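Local structure of malonyl-CoA decarboxylase (Rhodopseudomonas palustris, 4KSA) at residues E44-R49 with A57-L62; Y217-P222 with N282-Q287. The protein probably catalyses the decarboxylation of malonyl-CoA to acetyl-CoA and carbon dioxide. One frame throughout, in Å; residues are numbered along the deposited sequence.

Contact 1 (E44-R49 with A57-L62)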
loop_
_atom_site.group_PDB
_atom_site.type_symbol
_atom_site.label_atom_id
_atom_site.label_comp_id
_atom_site.label_asym_id
_atom_site.label_seq_id
_atom_site.Cartn_x
_atom_site.Cartn_y
_atom_site.Cartn_z
ATOM N N GLU A 44 -2.546 -4.916 41.743
ATOM C CA GLU A 44 -1.892 -6.009 42.451
ATOM C C GLU A 44 -2.161 -7.372 41.805
ATOM O O GLU A 44 -1.265 -8.219 41.743
ATOM C CB GLU A 44 -2.346 -6.023 43.913
ATOM C CG GLU A 44 -1.740 -4.927 44.752
ATOM C CD GLU A 44 -0.237 -5.051 44.841
ATOM O OE1 GLU A 44 0.409 -4.119 45.370
ATOM O OE2 GLU A 44 0.300 -6.087 44.378
ATOM N N THR A 45 -3.392 -7.580 41.343
ATOM C CA THR A 45 -3.747 -8.822 40.681
ATOM C C THR A 45 -2.927 -8.857 39.386
ATOM O O THR A 45 -2.159 -9.788 39.152
ATOM C CB THR A 45 -5.259 -8.883 40.317
ATOM O OG1 THR A 45 -6.057 -8.695 41.492
ATOM C CG2 THR A 45 -5.607 -10.230 39.679
ATOM N N LEU A 46 -3.091 -7.829 38.558
ATOM C CA LEU A 46 -2.375 -7.717 37.291
ATOM C C LEU A 46 -0.882 -7.975 37.449
ATOM O O LEU A 46 -0.293 -8.761 36.711
ATOM C CB LEU A 46 -2.580 -6.325 36.695
ATOM C CG LEU A 46 -1.895 -6.065 35.356
ATOM C CD1 LEU A 46 -2.454 -7.016 34.291
ATOM C CD2 LEU A 46 -2.110 -4.616 34.948
ATOM N N LEU A 47 -0.264 -7.314 38.418
ATOM C CA LEU A 47 1.160 -7.494 38.649
ATOM C C LEU A 47 1.576 -8.940 38.927
ATOM O O LEU A 47 2.658 -9.361 38.533
ATOM C CB LEU A 47 1.615 -6.617 39.809
ATOM C CG LEU A 47 2.031 -5.189 39.493
ATOM C CD1 LEU A 47 2.367 -4.449 40.782
ATOM C CD2 LEU A 47 3.232 -5.219 38.560
ATOM N N SER A 48 0.716 -9.698 39.603
ATOM C CA SER A 48 1.027 -11.083 39.964
ATOM C C SER A 48 0.580 -12.091 38.916
ATOM O O SER A 48 1.007 -13.249 38.935
ATOM C CB SER A 48 0.359 -11.449 41.293
ATOM O OG SER A 48 -1.017 -11.757 41.095
ATOM N N ARG A 49 -0.288 -11.654 38.013
ATOM C CA ARG A 49 -0.792 -12.527 36.972
ATOM C C ARG A 49 0.318 -13.180 36.148
ATOM O O ARG A 49 1.418 -12.632 36.018
ATOM C CB ARG A 49 -1.706 -11.746 36.051
ATOM C CG ARG A 49 -2.761 -12.595 35.466
ATOM C CD ARG A 49 -3.676 -13.042 36.567
ATOM N NE ARG A 49 -4.501 -14.166 36.152
ATOM C CZ ARG A 49 -5.553 -14.599 36.832
ATOM N NH1 ARG A 49 -5.903 -13.993 37.960
ATOM N NH2 ARG A 49 -6.250 -15.635 36.379
ATOM N N ALA A 57 -6.848 -8.919 29.925
ATOM C CA ALA A 57 -8.190 -8.661 30.428
ATOM C C ALA A 57 -8.154 -7.734 31.653
ATOM O O ALA A 57 -8.911 -6.754 31.739
ATOM C CB ALA A 57 -8.855 -9.974 30.775
ATOM N N LEU A 58 -7.265 -8.050 32.594
ATOM C CA LEU A 58 -7.130 -7.266 33.809
ATOM C C LEU A 58 -6.711 -5.838 33.499
ATOM O O LEU A 58 -7.360 -4.876 33.944
ATOM C CB LEU A 58 -6.111 -7.920 34.754
ATOM C CG LEU A 58 -6.595 -9.182 35.494
ATOM C CD1 LEU A 58 -5.471 -9.758 36.369
ATOM C CD2 LEU A 58 -7.816 -8.816 36.344
ATOM N N ALA A 59 -5.627 -5.709 32.734
ATOM C CA ALA A 59 -5.109 -4.410 32.341
ATOM C C ALA A 59 -6.214 -3.635 31.628
ATOM O O ALA A 59 -6.503 -2.482 31.949
ATOM C CB ALA A 59 -3.883 -4.582 31.429
ATOM N N ALA A 60 -6.844 -4.272 30.661
ATOM C CA ALA A 60 -7.909 -3.605 29.944
ATOM C C ALA A 60 -8.936 -3.116 30.965
ATOM O O ALA A 60 -9.481 -2.020 30.841
ATOM C CB ALA A 60 -8.543 -4.563 28.962
ATOM N N SER A 61 -9.163 -3.932 31.991
ATOM C CA SER A 61 -10.123 -3.629 33.038
ATOM C C SER A 61 -9.669 -2.428 33.870
ATOM O O SER A 61 -10.444 -1.494 34.087
ATOM C CB SER A 61 -10.311 -4.869 33.933
ATOM O OG SER A 61 -11.608 -4.920 34.524
ATOM N N LEU A 62 -8.414 -2.452 34.322
ATOM C CA LEU A 62 -7.852 -1.370 35.137
ATOM C C LEU A 62 -7.907 -0.016 34.424
ATOM O O LEU A 62 -8.268 0.998 35.028
ATOM C CB LEU A 62 -6.401 -1.705 35.525
ATOM C CG LEU A 62 -5.701 -0.779 36.531
ATOM C CD1 LEU A 62 -4.562 -1.511 37.217
ATOM C CD2 LEU A 62 -5.181 0.448 35.823
#
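Leu-46 and Leu-58 pack against each other across an antiparallel helical hairpin, in which helix 36-48 turns back through a short connection into helix 52-68. The axes of segments 44-48 and 57-62 approach to 9.4 Å, with their N-to-C directions 153° apart. The leucine side chains slide past each other in opposite directions, with Leu-46 CD1 coming 3.8 Å from Leu-58 CB. With CG anti to the backbone N (chi1 -180°), Leu-46 reaches across to the second helix and forks over Ala-59, its CD2 methyl lying 3.9 Å from Ala-59 CB. Leu-58 answers with CD1, which also touches the backbone N of Leu-46 and lies in the angle made by Thr-45 CG2 and Arg-49 CD, the latter 3.7 Å away; Leu-58 crosses both side chains at about a right angle. Further out, Leu-122 and Leu-126 of helix 118-126 cover Leu-46. NE of Arg-49 forms a salt bridge with Glu-430 of the second subunit and a weak hydrogen bond with Ser-54 of helix 52-68. Where helix 36-48 finishes, Thr-45 O accepts Arg-49 N at 2.9 Å and Ser-48 OG at 3.0 Å, besides a weak bond from Ser-48 N; the hydroxyl meets a lone pair in the carbonyl plane.

Contact 2 (Y217-P222 with N282-Q287)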
loop_
_atom_site.group_PDB
_atom_site.type_symbol
_atom_site.label_atom_id
_atom_site.label_comp_id
_atom_site.label_asym_id
_atom_site.label_seq_id
_atom_site.Cartn_x
_atom_site.Cartn_y
_atom_site.Cartn_z
ATOM N N TYR A 217 2.472 19.859 8.048
ATOM C CA TYR A 217 2.908 18.489 8.125
ATOM C C TYR A 217 2.642 17.888 9.494
ATOM O O TYR A 217 2.331 18.597 10.466
ATOM C CB TYR A 217 4.386 18.436 7.789
ATOM C CG TYR A 217 4.653 18.968 6.404
ATOM C CD1 TYR A 217 4.553 18.134 5.290
ATOM C CD2 TYR A 217 4.912 20.325 6.189
ATOM C CE1 TYR A 217 4.696 18.634 4.000
ATOM C CE2 TYR A 217 5.054 20.834 4.891
ATOM C CZ TYR A 217 4.940 19.980 3.803
ATOM O OH TYR A 217 5.035 20.459 2.515
ATOM N N GLY A 218 2.741 16.565 9.559
ATOM C CA GLY A 218 2.519 15.884 10.809
ATOM C C GLY A 218 3.516 14.769 10.984
ATOM O O GLY A 218 4.000 14.203 10.003
ATOM N N PHE A 219 3.851 14.477 12.237
ATOM C CA PHE A 219 4.757 13.380 12.549
ATOM C C PHE A 219 3.931 12.306 13.240
ATOM O O PHE A 219 3.239 12.569 14.225
ATOM C CB PHE A 219 5.899 13.858 13.430
ATOM C CG PHE A 219 6.987 14.537 12.659
ATOM C CD1 PHE A 219 7.917 13.788 11.950
ATOM C CD2 PHE A 219 7.042 15.929 12.585
ATOM C CE1 PHE A 219 8.890 14.415 11.173
ATOM C CE2 PHE A 219 8.007 16.560 11.811
ATOM C CZ PHE A 219 8.932 15.803 11.103
ATOM N N PHE A 220 3.979 11.103 12.689
ATOM C CA PHE A 220 3.204 10.004 13.216
ATOM C C PHE A 220 4.111 8.895 13.673
ATOM O O PHE A 220 5.175 8.677 13.102
ATOM C CB PHE A 220 2.260 9.460 12.136
ATOM C CG PHE A 220 1.196 10.432 11.709
ATOM C CD1 PHE A 220 -0.081 10.370 12.251
ATOM C CD2 PHE A 220 1.487 11.458 10.814
ATOM C CE1 PHE A 220 -1.068 11.320 11.924
ATOM C CE2 PHE A 220 0.503 12.426 10.477
ATOM C CZ PHE A 220 -0.777 12.349 11.042
ATOM N N HIS A 221 3.696 8.206 14.726
ATOM C CA HIS A 221 4.442 7.062 15.216
ATOM C C HIS A 221 3.419 5.931 15.381
ATOM O O HIS A 221 2.298 6.148 15.824
ATOM C CB HIS A 221 5.126 7.382 16.542
ATOM C CG HIS A 221 6.111 6.343 16.967
ATOM N ND1 HIS A 221 5.743 5.050 17.273
ATOM C CD2 HIS A 221 7.457 6.400 17.118
ATOM C CE1 HIS A 221 6.819 4.357 17.596
ATOM N NE2 HIS A 221 7.873 5.152 17.511
ATOM N N PRO A 222 3.791 4.711 14.989
ATOM C CA PRO A 222 2.874 3.572 15.109
ATOM C C PRO A 222 2.298 3.319 16.513
ATOM O O PRO A 222 1.236 2.714 16.625
ATOM C CB PRO A 222 3.711 2.394 14.588
ATOM C CG PRO A 222 5.145 2.823 14.835
ATOM C CD PRO A 222 5.117 4.291 14.488
ATOM N N ASN A 282 16.517 15.182 16.852
ATOM C CA ASN A 282 16.839 16.571 16.641
ATOM C C ASN A 282 16.719 16.980 15.193
ATOM O O ASN A 282 16.728 18.168 14.867
ATOM C CB ASN A 282 18.236 16.808 17.169
ATOM C CG ASN A 282 18.297 16.636 18.671
ATOM O OD1 ASN A 282 17.866 17.512 19.415
ATOM N ND2 ASN A 282 18.798 15.491 19.126
ATOM N N PHE A 283 16.553 15.996 14.322
ATOM C CA PHE A 283 16.472 16.291 12.905
ATOM C C PHE A 283 15.074 16.202 12.332
ATOM O O PHE A 283 14.845 15.619 11.276
ATOM C CB PHE A 283 17.451 15.390 12.175
ATOM C CG PHE A 283 18.850 15.561 12.653
ATOM C CD1 PHE A 283 19.583 16.685 12.287
ATOM C CD2 PHE A 283 19.417 14.651 13.526
ATOM C CE1 PHE A 283 20.869 16.901 12.789
ATOM C CE2 PHE A 283 20.709 14.852 14.039
ATOM C CZ PHE A 283 21.436 15.978 13.671
ATOM N N LEU A 284 14.140 16.821 13.040
ATOM C CA LEU A 284 12.759 16.834 12.610
ATOM C C LEU A 284 12.559 17.819 11.483
ATOM O O LEU A 284 12.052 17.460 10.428
ATOM C CB LEU A 284 11.832 17.197 13.774
ATOM C CG LEU A 284 11.775 16.275 14.992
ATOM C CD1 LEU A 284 10.588 16.731 15.807
ATOM C CD2 LEU A 284 11.606 14.802 14.594
ATOM N N ILE A 285 12.953 19.066 11.701
ATOM C CA ILE A 285 12.790 20.084 10.673
ATOM C C ILE A 285 13.573 19.707 9.405
ATOM O O ILE A 285 13.184 20.036 8.281
ATOM C CB ILE A 285 13.230 21.452 11.217
ATOM C CG1 ILE A 285 12.397 21.785 12.464
ATOM C CG2 ILE A 285 13.058 22.537 10.143
ATOM C CD1 ILE A 285 10.939 22.024 12.175
ATOM N N LYS A 286 14.667 18.988 9.597
ATOM C CA LYS A 286 15.473 18.532 8.481
ATOM C C LYS A 286 14.547 17.784 7.516
ATOM O O LYS A 286 14.477 18.087 6.321
ATOM C CB LYS A 286 16.552 17.589 8.991
ATOM C CG LYS A 286 17.869 17.711 8.294
ATOM C CD LYS A 286 17.863 17.063 6.940
ATOM C CE LYS A 286 19.296 16.896 6.481
ATOM N NZ LYS A 286 20.109 16.224 7.537
ATOM N N GLN A 287 13.811 16.821 8.052
ATOM C CA GLN A 287 12.904 16.046 7.236
ATOM C C GLN A 287 11.841 16.893 6.547
ATOM O O GLN A 287 11.566 16.702 5.367
ATOM C CB GLN A 287 12.261 14.970 8.090
ATOM C CG GLN A 287 13.282 14.125 8.815
ATOM C CD GLN A 287 12.632 13.039 9.628
ATOM O OE1 GLN A 287 12.008 12.128 9.080
ATOM N NE2 GLN A 287 12.758 13.133 10.945
#
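Gln-287 NE2 donates to Phe-283 O at 3.3 Å and also lies obliquely beside the Phe-219 ring, whose CE1 is 4.1 Å from the same nitrogen. The bond joins the first turn of helix 284-295 to its own N-cap residue; the donor stands 44° above the carbonyl plane, not on a lone pair. The glutamine CG sits beside the backbone N (chi1 -53°) and the chain then runs extended, which carries the amide back toward the N-terminal end of the helix, within reach of Phe-283 O. Ring and amide planes are 62° apart, so the two groups do not stack. Phe-219 enters from the strand, and its far end meets the helix: CZ lies 3.6 Å from Leu-284 O and 4.2 Å from Leu-284 CB, while Leu-284 CD2 covers one ring face. Were Gln-287 replaced by an alanine, Phe-283 O would probably lose this donor and a gap would open beside CE1 of Phe-219. Asn-386 OD1 holds the helix start by accepting from Ile-285 N and, weakly, from Leu-284 N. Helix 284-295 forms a beta-alpha-beta crossover between the neighbouring parallel strands 262-270 and 301-304, in a domain grouped by sequence with the acetyltransferases. It packs on the mixed sheet so that Phe-219 of strand 214-220, flanked by strands 174-178 and 230-237, also touches Val-288 and Leu-175.

The pair illustrates how packing chemistry follows position in the fold. Contact 1 is local, its segments eight residues apart in sequence, and its centre lies about 32 Å from the chain centre; it joins helix to helix mainly through leucine methyls, and at its partly buried margin an arginine turns to another subunit. Contact 2 is buried, its centre about 12 Å from that of the chain, and brings together a strand and a helix start separated by 60 residues, using an aromatic ring against a leucine, its carbonyl and a glutamine amide. Neither has a hydrogen bond between its segments. They share no helix or strand, and their centres stand about 35 Å apart, with nearest atoms about 17 Å apart.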